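Local coordinates for protein nisin leader peptide-processing serine protease NisP (Lactococcus lactis subsp. lactis, PDB 4MZD) that probably cleaves the leader peptide from the precursor of the antibiotic nisin, acting as a subtilisin-like serine endopeptidase of the cell wall, at residues G97-G102 with R188-A193; R192-G197 with K238-V243; S230-A235 with S280-V285. One frame throughout, in Å; residues are numbered along the deposited sequence.

In the fold
All three contacts lie in the subtilase part of the chain, around the central, mostly parallel sheet of an alpha/beta fold. Interactions 1 and 2, with centres about 9 Å apart, share helix 183-195: its middle packs on strand 95-100, its C-terminal end on the turn into strand 241-245. Interaction 3 is centred about 11 Å from interaction 2 and about 14 Å from interaction 1; there helix 222-238, which lies beside helix 183-195, meets the loop leading into strand 286-291. Tyr234 bonds to Asp195, and Arg191 weakly to Ser230, linking the two helices. Interaction 1 closes before interaction 3 opens, whereas interactions 2 and 3 interleave, so successive helix-to-strand units are stitched together.

Interaction 1: residues G97-G102 with R188-A193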
loop_
_atom_site.group_PDB
_atom_site.type_symbol
_atom_site.label_atom_id
_atom_site.label_comp_id
_atom_site.label_asym_id
_atom_site.label_seq_id
_atom_site.Cartn_x
_atom_site.Cartn_y
_atom_site.Cartn_z
ATOM N N GLY A 97 -9.644 2.613 -5.120
ATOM C CA GLY A 97 -9.525 3.848 -4.372
ATOM C C GLY A 97 -8.173 3.902 -3.690
ATOM O O GLY A 97 -7.833 3.003 -2.924
ATOM N N ILE A 98 -7.394 4.939 -3.977
ATOM C CA ILE A 98 -6.039 5.040 -3.458
ATOM C C ILE A 98 -5.999 6.042 -2.312
ATOM O O ILE A 98 -6.214 7.241 -2.519
ATOM C CB ILE A 98 -5.030 5.469 -4.537
ATOM C CG1 ILE A 98 -5.170 4.623 -5.804
ATOM C CG2 ILE A 98 -3.607 5.374 -3.985
ATOM C CD1 ILE A 98 -4.268 5.105 -6.929
ATOM N N ILE A 99 -5.742 5.540 -1.108
ATOM C CA ILE A 99 -5.690 6.369 0.089
ATOM C C ILE A 99 -4.214 6.640 0.371
ATOM O O ILE A 99 -3.484 5.765 0.836
ATOM C CB ILE A 99 -6.372 5.654 1.263
ATOM C CG1 ILE A 99 -7.855 5.428 0.934
ATOM C CG2 ILE A 99 -6.209 6.456 2.542
ATOM C CD1 ILE A 99 -8.651 4.699 2.019
ATOM N N ASP A 100 -3.763 7.843 0.034
ATOM C CA ASP A 100 -2.333 8.111 -0.007
ATOM C C ASP A 100 -2.102 9.620 -0.059
ATOM O O ASP A 100 -2.940 10.391 0.415
ATOM C CB ASP A 100 -1.687 7.361 -1.186
ATOM C CG ASP A 100 -0.260 6.942 -0.899
ATOM O OD1 ASP A 100 0.597 7.842 -0.809
ATOM O OD2 ASP A 100 0.000 5.723 -0.787
ATOM N N SER A 101 -0.987 10.056 -0.638
ATOM C CA SER A 101 -0.664 11.483 -0.608
ATOM C C SER A 101 -1.277 12.301 -1.745
ATOM O O SER A 101 -0.890 13.451 -1.942
ATOM C CB SER A 101 0.852 11.707 -0.562
ATOM O OG SER A 101 1.471 11.356 -1.785
ATOM N N GLY A 102 -2.236 11.730 -2.473
ATOM C CA GLY A 102 -2.816 12.402 -3.619
ATOM C C GLY A 102 -2.202 11.897 -4.907
ATOM O O GLY A 102 -1.564 10.844 -4.932
ATOM N N ARG A 188 -11.871 8.050 7.729
ATOM C CA ARG A 188 -12.804 8.801 6.889
ATOM C C ARG A 188 -12.592 8.479 5.411
ATOM O O ARG A 188 -13.546 8.368 4.642
ATOM C CB ARG A 188 -12.669 10.311 7.126
ATOM C CG ARG A 188 -13.384 10.807 8.372
ATOM C CD ARG A 188 -13.396 12.327 8.474
ATOM N NE ARG A 188 -12.062 12.884 8.675
ATOM C CZ ARG A 188 -11.488 13.776 7.871
ATOM N NH1 ARG A 188 -12.134 14.226 6.803
ATOM N NH2 ARG A 188 -10.267 14.221 8.133
ATOM N N ALA A 189 -11.333 8.342 5.012
ATOM C CA ALA A 189 -11.014 8.020 3.623
ATOM C C ALA A 189 -11.513 6.637 3.224
ATOM O O ALA A 189 -12.001 6.451 2.107
ATOM C CB ALA A 189 -9.515 8.136 3.378
ATOM N N ILE A 190 -11.390 5.666 4.128
ATOM C CA ILE A 190 -11.883 4.321 3.852
ATOM C C ILE A 190 -13.389 4.352 3.608
ATOM O O ILE A 190 -13.889 3.775 2.641
ATOM C CB ILE A 190 -11.549 3.356 5.010
ATOM C CG1 ILE A 190 -10.036 3.097 5.071
ATOM C CG2 ILE A 190 -12.326 2.053 4.859
ATOM C CD1 ILE A 190 -9.578 2.448 6.378
ATOM N N ARG A 191 -14.112 5.040 4.484
ATOM C CA ARG A 191 -15.561 5.144 4.336
ATOM C C ARG A 191 -15.940 5.828 3.027
ATOM O O ARG A 191 -16.849 5.381 2.322
ATOM C CB ARG A 191 -16.164 5.906 5.513
ATOM C CG ARG A 191 -16.023 5.190 6.833
ATOM C CD ARG A 191 -16.580 6.037 7.962
ATOM N NE ARG A 191 -16.352 5.417 9.260
ATOM C CZ ARG A 191 -17.184 4.553 9.829
ATOM N NH1 ARG A 191 -18.312 4.209 9.214
ATOM N NH2 ARG A 191 -16.886 4.033 11.014
ATOM N N ARG A 192 -15.243 6.912 2.708
ATOM C CA ARG A 192 -15.527 7.677 1.496
ATOM C C ARG A 192 -15.234 6.864 0.237
ATOM O O ARG A 192 -16.002 6.891 -0.726
ATOM C CB ARG A 192 -14.713 8.973 1.489
ATOM C CG ARG A 192 -15.059 9.939 0.368
ATOM C CD ARG A 192 -16.471 10.494 0.530
ATOM N NE ARG A 192 -17.435 9.803 -0.319
ATOM C CZ ARG A 192 -18.750 9.969 -0.233
ATOM N NH1 ARG A 192 -19.256 10.783 0.684
ATOM N NH2 ARG A 192 -19.559 9.313 -1.051
ATOM N N ALA A 193 -14.118 6.144 0.242
ATOM C CA ALA A 193 -13.764 5.308 -0.896
ATOM C C ALA A 193 -14.810 4.217 -1.114
ATOM O O ALA A 193 -15.150 3.907 -2.251
ATOM C CB ALA A 193 -12.386 4.708 -0.704
#
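Ile99 of strand 95-100 packs CD1, CG1 and CG2 on Ala189 of helix 183-195, and CD1 also on Ile190; the contact across the segments is entirely apolar. With CG1 beside the backbone N (chi1 -62°) and the chain extended beyond it, CD1 is carried over the helix backbone, 3.6 Å from Ile190 N. The same methyl touches Ile190 CG1 at 3.7 Å. Ala189 CB nestles between two branches of Ile99, 3.8 Å from CD1 and 3.8 Å from CG2. Alanine suits this place because its single methyl lets the strand side chain come right down on the helix, while the branched isoleucine spans two successive residues. At Gly97 the strand has no side chain, and its CA lies 4.7 Å from Ala193 CB.

Polar interactions belong to the strand's end. Ser101 N donates to the anti lone pair of Asp100 OD1 at 2.7 Å, with a moderately bent N-H...O angle of 142°. Asp100 OD1 also bonds to His147 ND1, in the geometry of the predicted charge relay completed by Ser353.

Thus Ile99 presents an apolar side to helix 183-195, and the next residue is the polar Asp100: a buried apolar seam one residue before the predicted charge-relay aspartate joins its strand to the helix, with no hydrogen bond across.

Interaction 2: residues R192-G197 with K238-V243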
loop_
_atom_site.group_PDB
_atom_site.type_symbol
_atom_site.label_atom_id
_atom_site.label_comp_id
_atom_site.label_asym_id
_atom_site.label_seq_id
_atom_site.Cartn_x
_atom_site.Cartn_y
_atom_site.Cartn_z
ATOM N N ARG A 192 -15.243 6.912 2.708
ATOM C CA ARG A 192 -15.527 7.677 1.496
ATOM C C ARG A 192 -15.234 6.864 0.237
ATOM O O ARG A 192 -16.002 6.891 -0.726
ATOM C CB ARG A 192 -14.713 8.973 1.489
ATOM C CG ARG A 192 -15.059 9.939 0.368
ATOM C CD ARG A 192 -16.471 10.494 0.530
ATOM N NE ARG A 192 -17.435 9.803 -0.319
ATOM C CZ ARG A 192 -18.750 9.969 -0.233
ATOM N NH1 ARG A 192 -19.256 10.783 0.684
ATOM N NH2 ARG A 192 -19.559 9.313 -1.051
ATOM N N ALA A 193 -14.118 6.144 0.242
ATOM C CA ALA A 193 -13.764 5.308 -0.896
ATOM C C ALA A 193 -14.810 4.217 -1.114
ATOM O O ALA A 193 -15.150 3.907 -2.251
ATOM C CB ALA A 193 -12.386 4.708 -0.704
ATOM N N ALA A 194 -15.314 3.635 -0.029
ATOM C CA ALA A 194 -16.356 2.619 -0.129
ATOM C C ALA A 194 -17.666 3.230 -0.618
ATOM O O ALA A 194 -18.351 2.659 -1.474
ATOM C CB ALA A 194 -16.551 1.927 1.206
ATOM N N ASP A 195 -18.013 4.399 -0.088
ATOM C CA ASP A 195 -19.229 5.088 -0.516
ATOM C C ASP A 195 -19.201 5.459 -1.997
ATOM O O ASP A 195 -20.239 5.488 -2.647
ATOM C CB ASP A 195 -19.480 6.328 0.340
ATOM C CG ASP A 195 -20.026 5.980 1.715
ATOM O OD1 ASP A 195 -20.636 4.902 1.848
ATOM O OD2 ASP A 195 -19.839 6.778 2.659
ATOM N N ASP A 196 -18.010 5.734 -2.521
ATOM C CA ASP A 196 -17.850 6.088 -3.927
ATOM C C ASP A 196 -17.817 4.861 -4.844
ATOM O O ASP A 196 -17.656 4.997 -6.056
ATOM C CB ASP A 196 -16.585 6.917 -4.141
ATOM C CG ASP A 196 -16.671 8.316 -3.554
ATOM O OD1 ASP A 196 -17.781 8.778 -3.201
ATOM O OD2 ASP A 196 -15.600 8.959 -3.467
ATOM N N GLY A 197 -17.940 3.668 -4.267
ATOM C CA GLY A 197 -18.072 2.455 -5.056
ATOM C C GLY A 197 -16.777 1.783 -5.477
ATOM O O GLY A 197 -16.793 0.921 -6.356
ATOM N N LYS A 238 -20.258 -2.508 2.555
ATOM C CA LYS A 238 -20.516 -1.887 1.258
ATOM C C LYS A 238 -20.023 -2.742 0.093
ATOM O O LYS A 238 -20.309 -2.442 -1.064
ATOM C CB LYS A 238 -19.859 -0.505 1.188
ATOM C CG LYS A 238 -20.417 0.512 2.174
ATOM C CD LYS A 238 -21.753 1.076 1.716
ATOM C CE LYS A 238 -21.587 1.967 0.497
ATOM N NZ LYS A 238 -22.860 2.649 0.118
ATOM N N GLY A 239 -19.278 -3.795 0.401
ATOM C CA GLY A 239 -18.777 -4.702 -0.614
ATOM C C GLY A 239 -17.360 -4.430 -1.084
ATOM O O GLY A 239 -16.939 -4.983 -2.099
ATOM N N SER A 240 -16.625 -3.597 -0.346
ATOM C CA SER A 240 -15.242 -3.267 -0.686
ATOM C C SER A 240 -14.256 -4.119 0.098
ATOM O O SER A 240 -14.555 -4.570 1.204
ATOM C CB SER A 240 -14.958 -1.790 -0.401
ATOM O OG SER A 240 -15.757 -0.948 -1.201
ATOM N N ILE A 241 -13.076 -4.327 -0.479
ATOM C CA ILE A 241 -11.975 -4.956 0.224
ATOM C C ILE A 241 -10.854 -3.943 0.378
ATOM O O ILE A 241 -10.629 -3.112 -0.500
ATOM C CB ILE A 241 -11.475 -6.221 -0.508
ATOM C CG1 ILE A 241 -10.613 -7.072 0.428
ATOM C CG2 ILE A 241 -10.735 -5.853 -1.793
ATOM C CD1 ILE A 241 -10.444 -8.504 -0.022
ATOM N N VAL A 242 -10.162 -4.023 1.508
ATOM C CA VAL A 242 -9.042 -3.150 1.811
ATOM C C VAL A 242 -7.752 -3.957 1.736
ATOM O O VAL A 242 -7.678 -5.070 2.261
ATOM C CB VAL A 242 -9.212 -2.524 3.207
ATOM C CG1 VAL A 242 -7.984 -1.719 3.594
ATOM C CG2 VAL A 242 -10.476 -1.668 3.249
ATOM N N VAL A 243 -6.759 -3.380 1.065
ATOM C CA VAL A 243 -5.444 -3.977 0.860
ATOM C C VAL A 243 -4.440 -3.005 1.465
ATOM O O VAL A 243 -4.416 -1.833 1.094
ATOM C CB VAL A 243 -5.170 -4.155 -0.651
ATOM C CG1 VAL A 243 -3.866 -4.891 -0.896
ATOM C CG2 VAL A 243 -6.336 -4.873 -1.332
HETATM O O HOH W 1 -18.110 -0.018 -2.358
HETATM O O HOH W 2 -22.731 4.759 -1.394
#
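Lys238 folds its side chain over the last turn of helix 183-195, meeting both Ala194 and Asp195. The backbones alone set Lys238 CB 4.1 Å from Ala194 CB. Beyond it, bends at chi2 (-77°) and chi3 (-69°) curl the alkyl chain round, bringing CE to 3.4 Å from Asp195 OD1 and NZ near the same oxygen. A small residue at Ala194 allows this close approach, and its methyl also faces Ser240 OG at 3.8 Å.

The charged ends meet only loosely. The Asp195 and Lys238 side chains cross at about a right angle, and Asp195 OD1 to Lys238 NZ measures 3.6 Å, a long salt bridge. Asp195 OD1 has a stronger partner in Tyr234 OH, from helix 222-238, so the lysine contributes mainly a nearby positive charge at the exposed margin of the contact. Just past the helix end, Asp196 OD1 takes a salt bridge from Arg192 NH2 in the conformer described, one of two.

Direct hydrogen bonds between the segments are absent, and two waters take their place. One donates to Ala194 O and to Ser240 OG, the latter at 2.8 Å; Ser240 OG is also bonded to Asn198 O, which pins the serine to the chain just beyond the helix. The other water accepts from Lys238 NZ at 2.6 Å and donates to Asp195 O.

Gly197 and Gly239 each close a helix with a Schellman motif, at positive phi angles that glycine adopts easily. Two capped helix ends therefore lie side by side, each turning toward a parallel strand of the central sheet, as expected for consecutive beta-alpha-beta crossovers in the subtilisin-like alpha/beta fold.

Interaction 3: residues S230-A235 with S280-V285; sequences SAINYA and SVFEDV
A chi1 of -70° sets Ile232 CG1 beside its backbone N, and a nearly extended chi2 of 162° then sends CD1 out from helix 222-238 to Phe282 and Val285. Phe282 has a similar first torsion, -66°, with CG anti to its carbonyl carbon, which places the ring beside Ile232 CD1. The isoleucine methyl comes to the CD2 side of that ring at a slant. The modelled spacing there is too short to be real, and since Ile232 has two conformers, the exact separation is doubtful.

Val285 meets the same methyl at ordinary distances in this conformer. Its CG2 lies 3.7 Å from Ile232 CD1 and 4.0 Å from Ile232 CG2, the two side chains crossing at about a right angle. The branch at CB puts two carbons beside the backbone of each residue, giving broad apolar flanks that suit a buried place.

The loop side is shaped by a type I beta turn from Phe282 to Val285, closed by Val285 N to Phe282 O at 3.0 Å. This turn brings the two apolar residues at its ends together against the helix and leaves Glu283 and Asp284, its middle residues, exposed, where carboxylates are at home. Helix 222-238, the crossover helix between parallel strands 200-210 and 241-245, thus packs on the loop entering the neighbouring parallel strand 286-291, as in the subtilisin-like alpha/beta fold.

Beyond the two segments, Val285 also packs on Val242 of the sheet, and the Phe282 ring meets that of Tyr225 on the same helix as Ile232. Within the loop, Val281 CG1 lies 4.0 Å above one face of Phe282, displaced toward the rim. Lys379 NZ bonds to the carbonyl oxygens of Glu283 and Val285.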
loop_
_atom_site.group_PDB
_atom_site.type_symbol
_atom_site.label_atom_id
_atom_site.label_comp_id
_atom_site.label_asym_id
_atom_site.label_seq_id
_atom_site.Cartn_x
_atom_site.Cartn_y
_atom_site.Cartn_z
ATOM N N SER A 230 -14.149 -0.080 12.787
ATOM C CA SER A 230 -15.455 0.394 12.354
ATOM C C SER A 230 -15.450 0.776 10.871
ATOM O O SER A 230 -16.385 0.461 10.132
ATOM C CB SER A 230 -15.885 1.588 13.207
ATOM O OG SER A 230 -17.174 2.032 12.838
ATOM N N ALA A 231 -14.396 1.458 10.437
ATOM C CA ALA A 231 -14.302 1.872 9.043
ATOM C C ALA A 231 -14.169 0.671 8.109
ATOM O O ALA A 231 -14.791 0.623 7.039
ATOM C CB ALA A 231 -13.140 2.844 8.850
ATOM N N ILE A 232 -13.363 -0.300 8.514
ATOM C CA ILE A 232 -13.166 -1.508 7.726
ATOM C C ILE A 232 -14.430 -2.363 7.665
ATOM O O ILE A 232 -14.760 -2.921 6.616
ATOM C CB ILE A 232 -11.972 -2.312 8.263
ATOM C CG1 ILE A 232 -10.680 -1.563 7.948
ATOM C CG2 ILE A 232 -11.943 -3.716 7.673
ATOM C CD1 ILE A 232 -9.518 -2.005 8.772
ATOM N N ASN A 233 -15.143 -2.457 8.783
ATOM C CA ASN A 233 -16.417 -3.162 8.798
ATOM C C ASN A 233 -17.416 -2.498 7.868
ATOM O O ASN A 233 -18.182 -3.168 7.189
ATOM C CB ASN A 233 -16.983 -3.236 10.214
ATOM C CG ASN A 233 -16.291 -4.283 11.059
ATOM O OD1 ASN A 233 -15.673 -5.210 10.536
ATOM N ND2 ASN A 233 -16.398 -4.148 12.374
ATOM N N TYR A 234 -17.395 -1.173 7.836
ATOM C CA TYR A 234 -18.276 -0.438 6.947
ATOM C C TYR A 234 -17.927 -0.710 5.487
ATOM O O TYR A 234 -18.803 -0.968 4.664
ATOM C CB TYR A 234 -18.204 1.054 7.238
ATOM C CG TYR A 234 -19.123 1.856 6.362
ATOM C CD1 TYR A 234 -20.493 1.857 6.591
ATOM C CD2 TYR A 234 -18.628 2.599 5.294
ATOM C CE1 TYR A 234 -21.344 2.575 5.790
ATOM C CE2 TYR A 234 -19.480 3.332 4.486
ATOM C CZ TYR A 234 -20.842 3.314 4.743
ATOM O OH TYR A 234 -21.726 4.024 3.963
ATOM N N ALA A 235 -16.640 -0.658 5.166
ATOM C CA ALA A 235 -16.202 -0.935 3.803
ATOM C C ALA A 235 -16.651 -2.331 3.386
ATOM O O ALA A 235 -17.157 -2.527 2.286
ATOM C CB ALA A 235 -14.688 -0.794 3.697
ATOM N N SER A 280 -3.339 -3.193 8.573
ATOM C CA SER A 280 -3.130 -4.498 7.944
ATOM C C SER A 280 -3.510 -5.684 8.841
ATOM O O SER A 280 -3.765 -6.773 8.336
ATOM C CB SER A 280 -1.690 -4.655 7.446
ATOM O OG SER A 280 -0.781 -4.739 8.527
ATOM N N VAL A 281 -3.557 -5.470 10.154
ATOM C CA VAL A 281 -3.832 -6.541 11.106
ATOM C C VAL A 281 -5.225 -7.153 10.967
ATOM O O VAL A 281 -5.421 -8.325 11.282
ATOM C CB VAL A 281 -3.641 -6.036 12.554
ATOM C CG1 VAL A 281 -4.611 -4.900 12.857
ATOM C CG2 VAL A 281 -3.799 -7.179 13.555
ATOM N N PHE A 282 -6.195 -6.370 10.513
ATOM C CA PHE A 282 -7.577 -6.833 10.553
ATOM C C PHE A 282 -7.806 -8.041 9.659
ATOM O O PHE A 282 -7.292 -8.111 8.546
ATOM C CB PHE A 282 -8.538 -5.694 10.219
ATOM C CG PHE A 282 -8.534 -4.605 11.246
ATOM C CD1 PHE A 282 -9.203 -4.768 12.447
ATOM C CD2 PHE A 282 -7.821 -3.436 11.039
ATOM C CE1 PHE A 282 -9.174 -3.777 13.410
ATOM C CE2 PHE A 282 -7.788 -2.446 12.003
ATOM C CZ PHE A 282 -8.468 -2.621 13.193
ATOM N N GLU A 283 -8.587 -8.988 10.166
ATOM C CA GLU A 283 -8.833 -10.247 9.484
ATOM C C GLU A 283 -9.339 -10.066 8.057
ATOM O O GLU A 283 -8.953 -10.811 7.162
ATOM C CB GLU A 283 -9.842 -11.077 10.278
ATOM C CG GLU A 283 -9.427 -11.383 11.707
ATOM C CD GLU A 283 -8.368 -12.466 11.795
ATOM O OE1 GLU A 283 -8.682 -13.560 12.313
ATOM O OE2 GLU A 283 -7.225 -12.222 11.355
ATOM N N ASP A 284 -10.204 -9.082 7.835
ATOM C CA ASP A 284 -10.788 -8.921 6.509
ATOM C C ASP A 284 -9.900 -8.147 5.538
ATOM O O ASP A 284 -10.174 -8.105 4.342
ATOM C CB ASP A 284 -12.174 -8.293 6.611
ATOM C CG ASP A 284 -13.171 -9.214 7.293
ATOM O OD1 ASP A 284 -12.983 -10.450 7.232
ATOM O OD2 ASP A 284 -14.132 -8.707 7.898
ATOM N N VAL A 285 -8.837 -7.544 6.059
ATOM C CA VAL A 285 -7.883 -6.805 5.242
ATOM C C VAL A 285 -6.868 -7.765 4.628
ATOM O O VAL A 285 -6.476 -8.746 5.255
ATOM C CB VAL A 285 -7.180 -5.719 6.098
ATOM C CG1 VAL A 285 -6.032 -5.054 5.348
ATOM C CG2 VAL A 285 -8.190 -4.684 6.563
#